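Local coordinates for protein peptide ABC transporter permease (Staphylococcus hominis, PDB 6EXS) that probably carries small peptides, including a thioalcohol-conjugated peptide precursor of axillary malodour, across the cell membrane as a POT-family transporter of the Major Facilitator Superfamily, at residues L21-V24 / E25-R29; L193-Y196 / L197-R201; F298-I301 / Q302-S306; Y463-F466 / L467-A471. All blocks are in the same frame, centred on the assembly; numbering follows the deposited sequence.

Each of the four contacts joins side chains a turn or so apart, and together they sample both halves of the transporter. Contacts 1 and 2 pack against each other with their centres about 11 Å apart: Phe23 lies on Trp195, and Val24 CG2 is 3.8 Å from Tyr196 CB. Contacts 3 and 4, centres about 12 Å apart, are joined by a probable hydrogen bond of 2.8 Å between Gln304 OE1 and Tyr463 OH. Contact 3 supplies Gln302, Gly305 and Ser306 to the pocket of the bound conjugated peptide. From contact 1 the Glu25 side chain comes within about 8 Å of that ligand. The centres of contacts 2 and 4, on opposite sides of the chain's centre, are about 47 Å apart.

Contact 1 (L21-V24 / E25-R29). With OLC ((2R)-2,3-dihydroxypropyl (9Z)-octadec-9-enoate), chain L.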
# COMPACT_ATOMS: atom_id res chain seq x y z
N LEU A 21 11.63 -5.42 15.49
CA LEU A 21 10.54 -5.16 14.53
C LEU A 21 11.01 -4.50 13.23
O LEU A 21 10.34 -4.69 12.19
CB LEU A 21 9.39 -4.39 15.17
CG LEU A 21 8.74 -5.13 16.35
CD1 LEU A 21 7.65 -4.33 16.97
CD2 LEU A 21 8.24 -6.53 15.97
N PHE A 22 12.17 -3.81 13.25
CA PHE A 22 12.77 -3.22 12.05
C PHE A 22 13.24 -4.37 11.14
O PHE A 22 12.93 -4.36 9.95
CB PHE A 22 13.93 -2.27 12.41
CG PHE A 22 14.59 -1.58 11.23
CD1 PHE A 22 15.51 -2.25 10.44
CD2 PHE A 22 14.34 -0.24 10.96
CE1 PHE A 22 16.13 -1.62 9.36
CE2 PHE A 22 14.98 0.40 9.89
CZ PHE A 22 15.86 -0.29 9.10
N PHE A 23 13.96 -5.38 11.72
CA PHE A 23 14.47 -6.56 10.99
C PHE A 23 13.31 -7.39 10.45
O PHE A 23 13.38 -7.84 9.31
CB PHE A 23 15.35 -7.42 11.92
CG PHE A 23 16.13 -8.55 11.29
CD1 PHE A 23 15.52 -9.77 11.00
CD2 PHE A 23 17.49 -8.43 11.05
CE1 PHE A 23 16.26 -10.84 10.49
CE2 PHE A 23 18.23 -9.50 10.54
CZ PHE A 23 17.61 -10.70 10.26
N VAL A 24 12.25 -7.58 11.26
CA VAL A 24 11.04 -8.34 10.88
C VAL A 24 10.31 -7.63 9.73
O VAL A 24 10.02 -8.26 8.72
CB VAL A 24 10.13 -8.59 12.11
CG1 VAL A 24 8.77 -9.14 11.70
CG2 VAL A 24 10.80 -9.52 13.12
N GLU A 25 10.04 -6.31 9.88
CA GLU A 25 9.37 -5.51 8.84
C GLU A 25 10.20 -5.45 7.56
O GLU A 25 9.64 -5.63 6.48
CB GLU A 25 9.03 -4.10 9.35
CG GLU A 25 8.22 -3.24 8.39
CD GLU A 25 6.75 -3.56 8.19
OE1 GLU A 25 6.06 -2.74 7.56
OE2 GLU A 25 6.28 -4.60 8.70
N PHE A 26 11.52 -5.24 7.67
CA PHE A 26 12.39 -5.22 6.49
C PHE A 26 12.17 -6.42 5.57
O PHE A 26 11.99 -6.23 4.37
CB PHE A 26 13.89 -5.12 6.87
CG PHE A 26 14.80 -5.30 5.67
CD1 PHE A 26 15.08 -4.23 4.82
CD2 PHE A 26 15.33 -6.55 5.36
CE1 PHE A 26 15.89 -4.41 3.70
CE2 PHE A 26 16.14 -6.72 4.23
CZ PHE A 26 16.40 -5.65 3.40
N TRP A 27 12.20 -7.65 6.14
CA TRP A 27 12.09 -8.92 5.45
C TRP A 27 10.69 -9.23 4.92
O TRP A 27 10.58 -9.89 3.89
CB TRP A 27 12.64 -10.06 6.31
CG TRP A 27 14.14 -10.04 6.37
CD1 TRP A 27 14.91 -9.72 7.45
CD2 TRP A 27 15.06 -10.21 5.28
NE1 TRP A 27 16.24 -9.72 7.12
CE2 TRP A 27 16.36 -10.01 5.78
CE3 TRP A 27 14.91 -10.55 3.92
CZ2 TRP A 27 17.50 -10.14 4.98
CZ3 TRP A 27 16.04 -10.67 3.12
CH2 TRP A 27 17.32 -10.48 3.66
N GLU A 28 9.64 -8.71 5.58
CA GLU A 28 8.27 -8.87 5.09
C GLU A 28 8.06 -7.91 3.91
O GLU A 28 7.43 -8.30 2.93
CB GLU A 28 7.24 -8.61 6.21
CG GLU A 28 5.82 -8.98 5.81
CD GLU A 28 5.05 -7.93 5.04
OE1 GLU A 28 4.32 -8.30 4.08
OE2 GLU A 28 5.18 -6.73 5.38
N ARG A 29 8.57 -6.67 4.01
CA ARG A 29 8.46 -5.69 2.94
C ARG A 29 9.35 -6.04 1.73
O ARG A 29 8.93 -5.84 0.59
CB ARG A 29 8.69 -4.26 3.46
CG ARG A 29 7.67 -3.79 4.50
CD ARG A 29 6.32 -3.38 3.92
NE ARG A 29 5.48 -4.56 3.69
CZ ARG A 29 4.36 -4.57 2.98
NH1 ARG A 29 3.91 -3.46 2.41
NH2 ARG A 29 3.68 -5.70 2.84
C24 OLC L . 19.40 6.01 13.26
C5 OLC L . 21.11 -0.65 8.50
C4 OLC L . 20.70 0.38 9.54
C3 OLC L . 19.31 0.15 10.10
C2 OLC L . 18.93 1.09 11.24
C21 OLC L . 19.41 4.75 11.09
C1 OLC L . 18.65 2.50 10.81
C22 OLC L . 18.60 5.57 12.06
O19 OLC L . 17.90 2.81 9.93
O25 OLC L . 18.67 6.93 14.05
O23 OLC L . 18.09 6.72 11.37
O20 OLC L . 19.35 3.38 11.55
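Phe23 and Trp27 are brought together by different first torsions: CG of Phe23 stands anti to its backbone N (chi1 -171°), while CG of Trp27 stands anti to its carbonyl carbon (chi1 -74°), which leans the indole back toward the preceding turn. The CD1-NE1 side of the indole comes over one face of the phenyl, where Trp27 CD1 is 3.5 Å from Phe23 CE1 and Trp27 NE1 sits toward the rim. The two ring planes are inclined at 58°. Trp27 CD1 also approaches Phe23 O at 3.1 Å, while the backbone bond from Trp27 N to that oxygen is weak; the bond from Phe26 N to Phe22 O, at 2.8 Å, is regular. Phe22 points elsewhere: its CZ is 3.6 Å from C3 of a bound monoolein, whose C2 lies over one face of the ring.

The charged side of this stretch is organised differently. Arg29 holds the Glu28 carboxylate through NE and NH2, with NH2 to OE1 at 3.0 Å, in the guanidinium plane and on the syn lone pair, and with NE to OE2 at 2.8 Å, tilted from both planes. Two bonds to one carboxylate should restrict its rotation. Lys129 NZ lies close to Arg29 NH2, a second positive charge beside this ion pair, and Glu25 packs on helix 147-174 through Phe154 and Val158. Glu25, Glu28 and Arg29 are spaced as in the ExxER motif of the first transmembrane helix, a POT-family signature linked in relatives to proton-coupled transport.

Contact 2 (L193-Y196 / L197-R201). With OLC ((2R)-2,3-dihydroxypropyl (9Z)-octadec-9-enoate), chain J; OLC ((2R)-2,3-dihydroxypropyl (9Z)-octadec-9-enoate), chain I.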
# COMPACT_ATOMS: atom_id res chain seq x y z
N LEU A 193 10.44 -14.06 10.25
CA LEU A 193 9.69 -14.87 11.23
C LEU A 193 10.62 -15.47 12.31
O LEU A 193 10.29 -15.37 13.50
CB LEU A 193 8.86 -15.97 10.54
CG LEU A 193 7.95 -16.81 11.45
CD1 LEU A 193 6.70 -16.05 11.86
CD2 LEU A 193 7.57 -18.13 10.82
N VAL A 194 11.76 -16.05 11.90
CA VAL A 194 12.76 -16.66 12.79
C VAL A 194 13.26 -15.64 13.84
O VAL A 194 13.32 -15.97 15.03
CB VAL A 194 13.90 -17.31 11.95
CG1 VAL A 194 15.14 -17.60 12.80
CG2 VAL A 194 13.42 -18.59 11.27
N TRP A 195 13.55 -14.40 13.40
CA TRP A 195 14.02 -13.28 14.21
C TRP A 195 12.99 -12.87 15.28
O TRP A 195 13.37 -12.68 16.44
CB TRP A 195 14.37 -12.09 13.32
CG TRP A 195 15.34 -11.13 13.93
CD1 TRP A 195 15.06 -9.93 14.51
CD2 TRP A 195 16.77 -11.29 14.01
NE1 TRP A 195 16.22 -9.33 14.95
CE2 TRP A 195 17.28 -10.15 14.67
CE3 TRP A 195 17.66 -12.30 13.61
CZ2 TRP A 195 18.65 -9.98 14.90
CZ3 TRP A 195 19.02 -12.13 13.85
CH2 TRP A 195 19.50 -10.98 14.50
N TYR A 196 11.69 -12.77 14.90
CA TYR A 196 10.59 -12.46 15.83
C TYR A 196 10.53 -13.57 16.89
O TYR A 196 10.58 -13.27 18.07
CB TYR A 196 9.24 -12.33 15.10
CG TYR A 196 8.06 -12.08 16.02
CD1 TYR A 196 7.36 -13.14 16.59
CD2 TYR A 196 7.65 -10.79 16.33
CE1 TYR A 196 6.30 -12.92 17.47
CE2 TYR A 196 6.56 -10.55 17.17
CZ TYR A 196 5.90 -11.62 17.74
OH TYR A 196 4.85 -11.39 18.60
N LEU A 197 10.45 -14.85 16.45
CA LEU A 197 10.40 -16.00 17.37
C LEU A 197 11.58 -16.01 18.36
O LEU A 197 11.39 -16.23 19.55
CB LEU A 197 10.32 -17.33 16.59
CG LEU A 197 9.03 -17.61 15.80
CD1 LEU A 197 9.18 -18.84 14.95
CD2 LEU A 197 7.82 -17.79 16.71
N LEU A 198 12.79 -15.71 17.87
CA LEU A 198 13.98 -15.68 18.71
C LEU A 198 14.03 -14.53 19.72
O LEU A 198 14.46 -14.74 20.86
CB LEU A 198 15.26 -15.61 17.84
CG LEU A 198 15.75 -16.88 17.16
CD1 LEU A 198 16.82 -16.55 16.12
CD2 LEU A 198 16.25 -17.90 18.18
N PHE A 199 13.63 -13.31 19.29
CA PHE A 199 13.83 -12.11 20.10
C PHE A 199 12.59 -11.39 20.65
O PHE A 199 12.79 -10.53 21.50
CB PHE A 199 14.68 -11.12 19.28
CG PHE A 199 16.02 -11.73 18.91
CD1 PHE A 199 16.98 -11.97 19.89
CD2 PHE A 199 16.29 -12.10 17.61
CE1 PHE A 199 18.20 -12.57 19.56
CE2 PHE A 199 17.52 -12.69 17.28
CZ PHE A 199 18.46 -12.93 18.26
N ASN A 200 11.37 -11.73 20.21
CA ASN A 200 10.16 -11.02 20.65
C ASN A 200 9.89 -11.00 22.17
O ASN A 200 9.54 -9.94 22.69
CB ASN A 200 8.90 -11.52 19.90
CG ASN A 200 8.25 -12.74 20.50
OD1 ASN A 200 7.38 -12.64 21.38
ND2 ASN A 200 8.68 -13.92 20.08
N ARG A 201 10.01 -12.16 22.86
CA ARG A 201 9.68 -12.34 24.28
C ARG A 201 10.34 -11.34 25.26
O ARG A 201 9.62 -10.68 26.00
CB ARG A 201 9.94 -13.79 24.74
CG ARG A 201 9.00 -14.83 24.11
CD ARG A 201 9.43 -16.28 24.32
NE ARG A 201 10.69 -16.59 23.63
CZ ARG A 201 11.56 -17.51 24.03
NH1 ARG A 201 11.33 -18.23 25.12
NH2 ARG A 201 12.68 -17.72 23.35
C24 OLC J . 5.83 -17.17 20.19
C6 OLC J . 12.63 -20.84 15.93
C5 OLC J . 12.90 -20.98 17.42
C4 OLC J . 11.87 -20.30 18.31
C3 OLC J . 12.17 -20.41 19.79
C2 OLC J . 11.44 -19.37 20.65
C21 OLC J . 7.82 -18.60 20.78
C1 OLC J . 9.98 -19.63 20.86
C22 OLC J . 7.33 -17.22 20.38
O19 OLC J . 9.50 -20.67 21.22
O25 OLC J . 5.14 -17.32 21.43
O23 OLC J . 7.74 -16.26 21.36
O20 OLC J . 9.26 -18.53 20.61
C9 OLC I . 21.99 -12.39 10.88
C8 OLC I . 22.47 -12.73 12.26
C24 OLC I . 16.78 -16.80 22.31
C7 OLC I . 22.57 -14.23 12.51
C6 OLC I . 22.96 -14.62 13.93
C5 OLC I . 21.80 -14.78 14.90
C4 OLC I . 22.20 -15.32 16.26
C3 OLC I . 21.05 -15.88 17.07
C2 OLC I . 21.46 -16.30 18.48
C21 OLC I . 18.82 -17.29 20.90
C1 OLC I . 20.46 -17.20 19.15
C22 OLC I . 17.90 -16.23 21.46
O19 OLC I . 20.26 -18.35 18.83
O25 OLC I . 15.74 -17.37 21.51
O23 OLC I . 18.68 -15.33 22.26
O20 OLC I . 19.82 -16.57 20.15
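Trp195 and Phe199 meet one turn apart on helix 178-204, the last helix of the N-terminal six-helix bundle of the MFS fold, in a contact that combines ring packing, aliphatic packing and polar bonds. The ring pair is edge-to-face: Phe199 CE2 stands over the centre of the indole, 3.6 Å from Trp195 CD2, with the planes at 53°. The chain of one monoolein also passes this indole, its C8 being 3.8 Å from Trp195 CZ3.

The aliphatic contacts are longer. Val194 and Leu198 run alongside each other in the same direction, with Val194 CG1 3.9 Å from Leu198 CD1. Leu193 and Leu197 approach less closely, and Leu193 also packs on Leu92 and Ala95 of helix 74-106.

Polar and flat-group contacts concentrate on Tyr196 and Asn200. CG of Asn200 is placed between its backbone N and carbonyl carbon (chi1 85°), which folds the amide over the tyrosine ring with the two planes only 6° apart and puts Asn200 CB over the ring centre, a CH-pi contact. Tyr196 O is gripped twice, by Asn200 N at 2.8 Å and by Asn200 ND2 at 2.8 Å from above the carbonyl plane. Arg88 hydrogen-bonds both Tyr196 OH and Asn200 OD1. A second bond from Asn200 ND2, almost straight, reaches O23 of another monoolein at 2.8 Å.

Contact 3 (F298-I301 / Q302-S306); sequences FWSI and QEQGS. With C3H (2-[[(2~{R})-2-azanyl-3-[(3~{S})-3-methyl-1-oxidanyl-hexan-3-yl]sulfanyl-propanoyl]amino]ethanoic acid), chain O.
Phe298 and Gln302 form the closely packed part of this contact, together with Trp299. The aliphatic portion of Gln302 lies obliquely against the phenyl, with CB 3.6 Å from Phe298 CE2. A bend at chi2 of Gln302 (-79°) then turns the amide until its plane is 11° from parallel to the Phe298 ring and nearly perpendicular to the indole, at 83°. From there Gln302 OE1 meets the indole at its edge, near the ring plane, 3.3 Å from Trp299 CE3. The regular bond from Gln302 N to Phe298 O measures 2.9 Å.

This is the pocket end of helix 279-302, the first helix of the C-terminal bundle in the MFS fold, and the amide faces the peptide ligand: Gln302 NE2 is 3.3 Å from the ligand's sulfur. By contrast with the tight side, the backbone past Gln302 is held more loosely, by three-residue bonds. Gln304 N reaches Ile301 O at 3.2 Å, from well above the carbonyl plane; Gly305 N likewise bonds Gln302 O. Gly305 has no side chain, leaving room for ligand C2; ligand C4 is 3.3 Å from Gly305 C. Ser306 closes the turn by donating OG to Glu303 O at 2.8 Å.

The polar side chains here look outward to neighbouring helices. Ser300 OG and Gln304 NE2 both bond Asn448 OD1, Glu303 OE2 takes Asn441 ND2, and Gln304 OE1 is bonded to both Tyr379 OH and Tyr463 OH.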
# COMPACT_ATOMS: atom_id res chain seq x y z
N PHE A 298 -4.10 11.07 -5.97
CA PHE A 298 -2.65 10.87 -5.91
C PHE A 298 -2.28 9.38 -6.02
O PHE A 298 -1.43 9.03 -6.84
CB PHE A 298 -2.01 11.48 -4.64
CG PHE A 298 -0.54 11.15 -4.60
CD1 PHE A 298 0.38 11.92 -5.29
CD2 PHE A 298 -0.09 9.99 -3.99
CE1 PHE A 298 1.72 11.56 -5.34
CE2 PHE A 298 1.25 9.62 -4.04
CZ PHE A 298 2.14 10.40 -4.73
N TRP A 299 -2.89 8.52 -5.15
CA TRP A 299 -2.60 7.09 -5.13
C TRP A 299 -3.09 6.37 -6.37
O TRP A 299 -2.52 5.33 -6.71
CB TRP A 299 -3.11 6.40 -3.85
CG TRP A 299 -2.45 6.92 -2.61
CD1 TRP A 299 -3.05 7.60 -1.60
CD2 TRP A 299 -1.06 6.86 -2.29
NE1 TRP A 299 -2.12 7.95 -0.65
CE2 TRP A 299 -0.89 7.50 -1.04
CE3 TRP A 299 0.06 6.26 -2.90
CZ2 TRP A 299 0.36 7.60 -0.42
CZ3 TRP A 299 1.29 6.37 -2.29
CH2 TRP A 299 1.44 7.04 -1.06
N SER A 300 -4.10 6.91 -7.08
CA SER A 300 -4.58 6.28 -8.33
C SER A 300 -3.45 6.27 -9.36
O SER A 300 -3.09 5.21 -9.86
CB SER A 300 -5.82 6.99 -8.86
OG SER A 300 -6.19 6.51 -10.15
N ILE A 301 -2.83 7.45 -9.58
CA ILE A 301 -1.71 7.65 -10.48
C ILE A 301 -0.45 6.97 -9.93
O ILE A 301 0.17 6.19 -10.65
CB ILE A 301 -1.51 9.14 -10.84
CG1 ILE A 301 -2.70 9.63 -11.71
CG2 ILE A 301 -0.16 9.35 -11.56
CD1 ILE A 301 -2.75 11.12 -12.00
N GLN A 302 -0.13 7.19 -8.64
CA GLN A 302 1.04 6.57 -8.00
C GLN A 302 1.02 5.02 -8.05
O GLN A 302 2.01 4.41 -8.44
CB GLN A 302 1.22 7.08 -6.57
CG GLN A 302 2.62 6.85 -5.99
CD GLN A 302 2.86 5.44 -5.49
OE1 GLN A 302 1.95 4.72 -5.07
NE2 GLN A 302 4.10 5.02 -5.49
N GLU A 303 -0.09 4.37 -7.64
CA GLU A 303 -0.16 2.91 -7.63
C GLU A 303 -0.21 2.28 -9.04
O GLU A 303 -0.11 1.05 -9.17
CB GLU A 303 -1.32 2.41 -6.77
CG GLU A 303 -1.15 2.66 -5.28
CD GLU A 303 -0.22 1.73 -4.53
OE1 GLU A 303 0.47 0.90 -5.18
OE2 GLU A 303 -0.18 1.82 -3.28
N GLN A 304 -0.29 3.12 -10.09
CA GLN A 304 -0.28 2.64 -11.47
C GLN A 304 1.13 2.44 -12.01
O GLN A 304 1.29 1.88 -13.09
CB GLN A 304 -1.12 3.53 -12.39
CG GLN A 304 -2.58 3.11 -12.48
CD GLN A 304 -3.39 4.13 -13.23
OE1 GLN A 304 -3.04 4.54 -14.35
NE2 GLN A 304 -4.49 4.58 -12.64
N GLY A 305 2.14 2.85 -11.25
CA GLY A 305 3.52 2.63 -11.63
C GLY A 305 3.94 1.18 -11.48
O GLY A 305 5.02 0.79 -11.94
N SER A 306 3.11 0.36 -10.79
CA SER A 306 3.36 -1.06 -10.55
C SER A 306 2.75 -1.98 -11.61
O SER A 306 3.13 -3.14 -11.67
CB SER A 306 2.86 -1.48 -9.17
OG SER A 306 1.47 -1.21 -9.01
O2 C3H O . 6.01 1.04 0.37
C11 C3H O . 6.66 1.96 0.04
O3 C3H O . 6.64 3.10 0.64
C10 C3H O . 7.57 2.00 -1.16
N1 C3H O . 7.15 1.11 -2.22
C9 C3H O . 6.28 1.49 -3.13
O1 C3H O . 5.21 2.02 -2.85
C8 C3H O . 6.61 1.28 -4.57
N C3H O . 7.72 0.34 -4.67
C7 C3H O . 5.42 0.70 -5.33
S C3H O . 4.45 1.83 -6.36
C3 C3H O . 5.45 2.46 -7.81
C4 C3H O . 5.70 1.27 -8.70
C5 C3H O . 6.70 3.15 -7.25
C6 C3H O . 7.77 3.55 -8.23
O C3H O . 8.98 2.91 -8.00
C2 C3H O . 4.66 3.52 -8.59
C1 C3H O . 5.29 4.90 -8.63
C C3H O . 4.45 5.86 -9.43

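Contact 4 (Y463-F466 / L467-A471)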
# COMPACT_ATOMS: atom_id res chain seq x y z
N TYR A 463 -5.02 7.88 -22.55
CA TYR A 463 -5.31 7.46 -21.18
C TYR A 463 -4.45 8.26 -20.16
O TYR A 463 -5.00 8.76 -19.18
CB TYR A 463 -5.11 5.94 -21.04
CG TYR A 463 -5.16 5.39 -19.63
CD1 TYR A 463 -4.00 5.27 -18.86
CD2 TYR A 463 -6.35 4.90 -19.09
CE1 TYR A 463 -4.03 4.74 -17.58
CE2 TYR A 463 -6.39 4.33 -17.82
CZ TYR A 463 -5.23 4.27 -17.06
OH TYR A 463 -5.25 3.72 -15.80
N PHE A 464 -3.13 8.40 -20.40
CA PHE A 464 -2.23 9.17 -19.54
C PHE A 464 -2.61 10.65 -19.51
O PHE A 464 -2.59 11.26 -18.44
CB PHE A 464 -0.76 9.02 -19.99
CG PHE A 464 -0.09 7.68 -19.75
CD1 PHE A 464 -0.03 7.13 -18.48
CD2 PHE A 464 0.58 7.03 -20.78
CE1 PHE A 464 0.61 5.91 -18.26
CE2 PHE A 464 1.23 5.81 -20.55
CZ PHE A 464 1.23 5.26 -19.30
N ILE A 465 -2.99 11.23 -20.68
CA ILE A 465 -3.39 12.63 -20.79
C ILE A 465 -4.74 12.85 -20.09
O ILE A 465 -4.85 13.79 -19.30
CB ILE A 465 -3.35 13.16 -22.26
CG1 ILE A 465 -1.92 13.03 -22.85
CG2 ILE A 465 -3.83 14.63 -22.36
CD1 ILE A 465 -1.85 12.91 -24.37
N PHE A 466 -5.74 11.98 -20.33
CA PHE A 466 -7.08 12.06 -19.72
C PHE A 466 -7.03 11.97 -18.18
O PHE A 466 -7.63 12.80 -17.51
CB PHE A 466 -8.04 11.02 -20.33
CG PHE A 466 -9.33 10.77 -19.58
CD1 PHE A 466 -10.34 11.74 -19.56
CD2 PHE A 466 -9.55 9.57 -18.91
CE1 PHE A 466 -11.53 11.51 -18.87
CE2 PHE A 466 -10.75 9.35 -18.22
CZ PHE A 466 -11.73 10.32 -18.20
N LEU A 467 -6.27 10.99 -17.64
CA LEU A 467 -6.09 10.76 -16.21
C LEU A 467 -5.28 11.88 -15.56
O LEU A 467 -5.62 12.30 -14.45
CB LEU A 467 -5.42 9.40 -15.95
CG LEU A 467 -6.35 8.26 -15.54
CD1 LEU A 467 -7.10 7.70 -16.73
CD2 LEU A 467 -5.59 7.16 -14.85
N GLY A 468 -4.24 12.35 -16.26
CA GLY A 468 -3.39 13.45 -15.83
C GLY A 468 -4.15 14.75 -15.67
O GLY A 468 -4.02 15.41 -14.63
N THR A 469 -4.98 15.12 -16.68
CA THR A 469 -5.83 16.32 -16.73
C THR A 469 -6.94 16.30 -15.65
O THR A 469 -7.13 17.31 -14.96
CB THR A 469 -6.43 16.49 -18.14
OG1 THR A 469 -5.39 16.47 -19.12
CG2 THR A 469 -7.29 17.75 -18.28
N VAL A 470 -7.68 15.16 -15.54
CA VAL A 470 -8.75 14.97 -14.55
C VAL A 470 -8.18 15.25 -13.14
O VAL A 470 -8.77 16.03 -12.39
CB VAL A 470 -9.45 13.58 -14.70
CG1 VAL A 470 -10.20 13.17 -13.43
CG2 VAL A 470 -10.40 13.56 -15.90
N ALA A 471 -6.99 14.70 -12.82
CA ALA A 471 -6.29 14.91 -11.55
C ALA A 471 -6.03 16.40 -11.31
O ALA A 471 -6.36 16.90 -10.23
CB ALA A 471 -4.97 14.15 -11.55
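Leu467 lies across one face of the Tyr463 ring, and each of its methyls has its own part of that ring. CD1 forms a CH-pi contact 3.8 Å from the ring centroid and 20° off the normal; CD2 reaches the phenolic end, 3.6 Å from Tyr463 OH. The first torsion of Tyr463 (chi1 171°) swings the ring away from its backbone N and forward along the helix to this leucine. Phe466 and Val470 instead run alongside each other, Val470 CG2 making an off-centre CH-pi contact, 3.8 Å from Phe466 CE1.

These pairs sit on helix 460-479, the twelfth core helix of the MFS fold, where Thr469 makes the side-chain-to-backbone bond familiar from transmembrane helices. Its OG1 donates to Ile465 O at 2.7 Å, which gives the hydroxyl an acceptor within its own helix, while Thr469 N reaches the same oxygen at 2.9 Å. The two donors come from opposite faces of the carbonyl plane.

Further out, Tyr463 OH is hydrogen-bonded to Gln304 OE1, which fixes the far end of the ring. Phe464 turns away to meet Tyr379 and Tyr312 edge-to-face, and Ile465 packs on Ile380 of helix 364-389.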